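Local coordinates for protein dihydropteroate synthase (Stenotrophomonas maltophilia, PDB 7L6P) that probably condenses para-aminobenzoate with 6-hydroxymethyl-7,8-dihydropterin diphosphate to give 7,8-dihydropteroate, the precursor of folates, at residues Leu258-Gln262 with Arg263-Ile267. Numbering follows the deposited sequence.
Sequences LIAVQ and RGARI
Val261 O, in the last turn of helix 250-262, takes two donors from the residues that follow. Gly264 N lies 3.1 Å from Val261 O and well above the plane of that carbonyl. Arg266 NH1 is 3.3 Å from Val261 O, a weak bond made at the edge of the guanidinium. The same NH1 also bonds Ala265 O at 2.8 Å, again in the guanidinium plane, so one nitrogen bridges two carbonyls. A bend at chi2 (-56°) turns the Arg266 chain back toward the helix end, where it crosses the Val261 side chain at about a right angle. Val261 CA makes a CA-H...O contact with Ala265 O, and CG2 packs on that oxygen as well. Ala260 O accepts the short bond from Ala265 N (2.9 Å), and the CB atoms of Ala260 and Ala265 meet beside it. Arg263 N adds weak bonds to Ile259 O and Ala260 O. The Arg263 side chain runs extended alongside Ile259, with NE 3.9 Å from Ile259 CG2. A water accepts from Arg263 NE (2.7 Å) and donates to Gln262 OE1, joining these two polar ends. Each has a further partner: Arg263 NH1 bonds Ala215 O, and Gln262 OE1 bonds NE2 of Gln262 of the second subunit. The helix end thus lies at the dimer interface. The bonds from Gly264 N to Val261 O and from Ala265 N to Ala260 O form a Schellman motif. Gly264 is its C-prime residue, with a positive phi (121°). The motif ends helix 250-262 and turns the chain into strand 267-270, the last strand of the TIM barrel.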
ATOM      1  N   LEU A 258       1.970  -1.421   5.266  1.00 46.25           N
ATOM      2  CA  LEU A 258       1.828   0.021   5.460  1.00 48.47           C
ATOM      3  C   LEU A 258       0.870   0.320   6.600  1.00 49.78           C
ATOM      4  O   LEU A 258       1.151   1.162   7.466  1.00 48.53           O
ATOM      5  CB  LEU A 258       1.354   0.689   4.161  1.00 45.70           C
ATOM      6  CG  LEU A 258       1.075   2.185   4.164  1.00 45.95           C
ATOM      7  CD1 LEU A 258       2.221   2.964   4.797  1.00 47.15           C
ATOM      8  CD2 LEU A 258       0.887   2.643   2.714  1.00 48.91           C
ATOM      9  N   ILE A 259      -0.286  -0.353   6.602  1.00 48.74           N
ATOM     10  CA  ILE A 259      -1.266  -0.164   7.666  1.00 49.30           C
ATOM     11  C   ILE A 259      -0.682  -0.567   9.006  1.00 48.97           C
ATOM     12  O   ILE A 259      -0.909   0.096  10.022  1.00 49.42           O
ATOM     13  CB  ILE A 259      -2.547  -0.963   7.362  1.00 50.44           C
ATOM     14  CG1 ILE A 259      -3.197  -0.462   6.065  1.00 48.59           C
ATOM     15  CG2 ILE A 259      -3.506  -0.951   8.565  1.00 45.00           C
ATOM     16  CD1 ILE A 259      -4.294  -1.388   5.544  1.00 49.29           C
ATOM     17  N   ALA A 260       0.037  -1.687   9.042  1.00 51.96           N
ATOM     18  CA  ALA A 260       0.666  -2.126  10.285  1.00 47.77           C
ATOM     19  C   ALA A 260       1.633  -1.074  10.805  1.00 51.30           C
ATOM     20  O   ALA A 260       1.727  -0.852  12.020  1.00 55.10           O
ATOM     21  CB  ALA A 260       1.383  -3.459  10.069  1.00 44.63           C
ATOM     22  N   VAL A 261       2.387  -0.436   9.905  1.00 48.09           N
ATOM     23  CA  VAL A 261       3.333   0.595  10.326  1.00 47.77           C
ATOM     24  C   VAL A 261       2.595   1.844  10.788  1.00 52.38           C
ATOM     25  O   VAL A 261       2.962   2.473  11.792  1.00 49.82           O
ATOM     26  CB  VAL A 261       4.326   0.878   9.197  1.00 51.28           C
ATOM     27  CG1 VAL A 261       5.128   2.182   9.470  1.00 50.12           C
ATOM     28  CG2 VAL A 261       5.233  -0.309   9.039  1.00 45.79           C
ATOM     29  N   GLN A 262       1.536   2.223  10.082  1.00 53.71           N
ATOM     30  CA  GLN A 262       0.753   3.365  10.536  1.00 51.26           C
ATOM     31  C   GLN A 262       0.195   3.155  11.940  1.00 50.45           C
ATOM     32  O   GLN A 262      -0.081   4.127  12.645  1.00 54.17           O
ATOM     33  CB  GLN A 262      -0.389   3.645   9.568  1.00 51.57           C
ATOM     34  CG  GLN A 262       0.077   4.023   8.169  1.00 51.65           C
ATOM     35  CD  GLN A 262      -1.059   4.125   7.194  1.00 50.84           C
ATOM     36  OE1 GLN A 262      -2.026   3.363   7.263  1.00 52.40           O
ATOM     37  NE2 GLN A 262      -0.968   5.092   6.285  1.00 49.39           N
ATOM     38  N   ARG A 263      -0.025   1.910  12.345  1.00 52.81           N
ATOM     39  CA  ARG A 263      -0.620   1.631  13.640  1.00 51.90           C
ATOM     40  C   ARG A 263       0.403   1.154  14.662  1.00 54.76           C
ATOM     41  O   ARG A 263       0.023   0.640  15.716  1.00 57.20           O
ATOM     42  CB  ARG A 263      -1.771   0.641  13.473  1.00 51.95           C
ATOM     43  CG  ARG A 263      -2.720   1.149  12.402  1.00 53.89           C
ATOM     44  CD  ARG A 263      -4.139   0.616  12.448  1.00 50.13           C
ATOM     45  NE  ARG A 263      -4.914   1.293  11.412  1.00 50.33           N
ATOM     46  CZ  ARG A 263      -6.225   1.468  11.454  1.00 51.03           C
ATOM     47  NH1 ARG A 263      -6.957   0.976  12.445  1.00 48.86           N
ATOM     48  NH2 ARG A 263      -6.806   2.213  10.520  1.00 41.27           N
ATOM     49  N   GLY A 264       1.687   1.344  14.388  1.00 53.96           N
ATOM     50  CA  GLY A 264       2.723   1.299  15.400  1.00 49.00           C
ATOM     51  C   GLY A 264       3.813   0.278  15.186  1.00 53.00           C
ATOM     52  O   GLY A 264       4.784   0.283  15.957  1.00 57.78           O
ATOM     53  N   ALA A 265       3.701  -0.612  14.198  1.00 49.20           N
ATOM     54  CA  ALA A 265       4.766  -1.570  13.933  1.00 48.15           C
ATOM     55  C   ALA A 265       6.017  -0.833  13.484  1.00 56.08           C
ATOM     56  O   ALA A 265       5.954   0.038  12.605  1.00 52.91           O
ATOM     57  CB  ALA A 265       4.334  -2.548  12.848  1.00 47.71           C
ATOM     58  N   ARG A 266       7.156  -1.163  14.088  1.00 55.24           N
ATOM     59  CA  ARG A 266       8.408  -0.565  13.656  1.00 56.26           C
ATOM     60  C   ARG A 266       9.333  -1.543  12.937  1.00 57.28           C
ATOM     61  O   ARG A 266      10.353  -1.111  12.384  1.00 58.13           O
ATOM     62  CB  ARG A 266       9.137   0.069  14.840  1.00 56.77           C
ATOM     63  CG  ARG A 266       8.608   1.469  15.186  1.00 64.14           C
ATOM     64  CD  ARG A 266       8.673   2.413  13.962  1.00 65.74           C
ATOM     65  NE  ARG A 266       7.889   3.631  14.155  1.00 62.09           N
ATOM     66  CZ  ARG A 266       6.616   3.764  13.789  1.00 62.26           C
ATOM     67  NH1 ARG A 266       5.949   2.772  13.195  1.00 56.21           N
ATOM     68  NH2 ARG A 266       5.984   4.906  14.043  1.00 65.12           N
ATOM     69  N   ILE A 267       8.991  -2.826  12.882  1.00 50.79           N
ATOM     70  CA  ILE A 267       9.645  -3.753  11.974  1.00 55.23           C
ATOM     71  C   ILE A 267       8.562  -4.520  11.226  1.00 54.54           C
ATOM     72  O   ILE A 267       7.567  -4.951  11.823  1.00 55.57           O
ATOM     73  CB  ILE A 267      10.592  -4.722  12.706  1.00 52.55           C
ATOM     74  CG1 ILE A 267      11.608  -3.954  13.547  1.00 51.91           C
ATOM     75  CG2 ILE A 267      11.312  -5.627  11.700  1.00 52.85           C
ATOM     76  CD1 ILE A 267      12.605  -4.869  14.279  1.00 49.73           C
TER
HETATM   77  O   HOH W   1      -4.273   2.892   9.307  1.00 53.50           O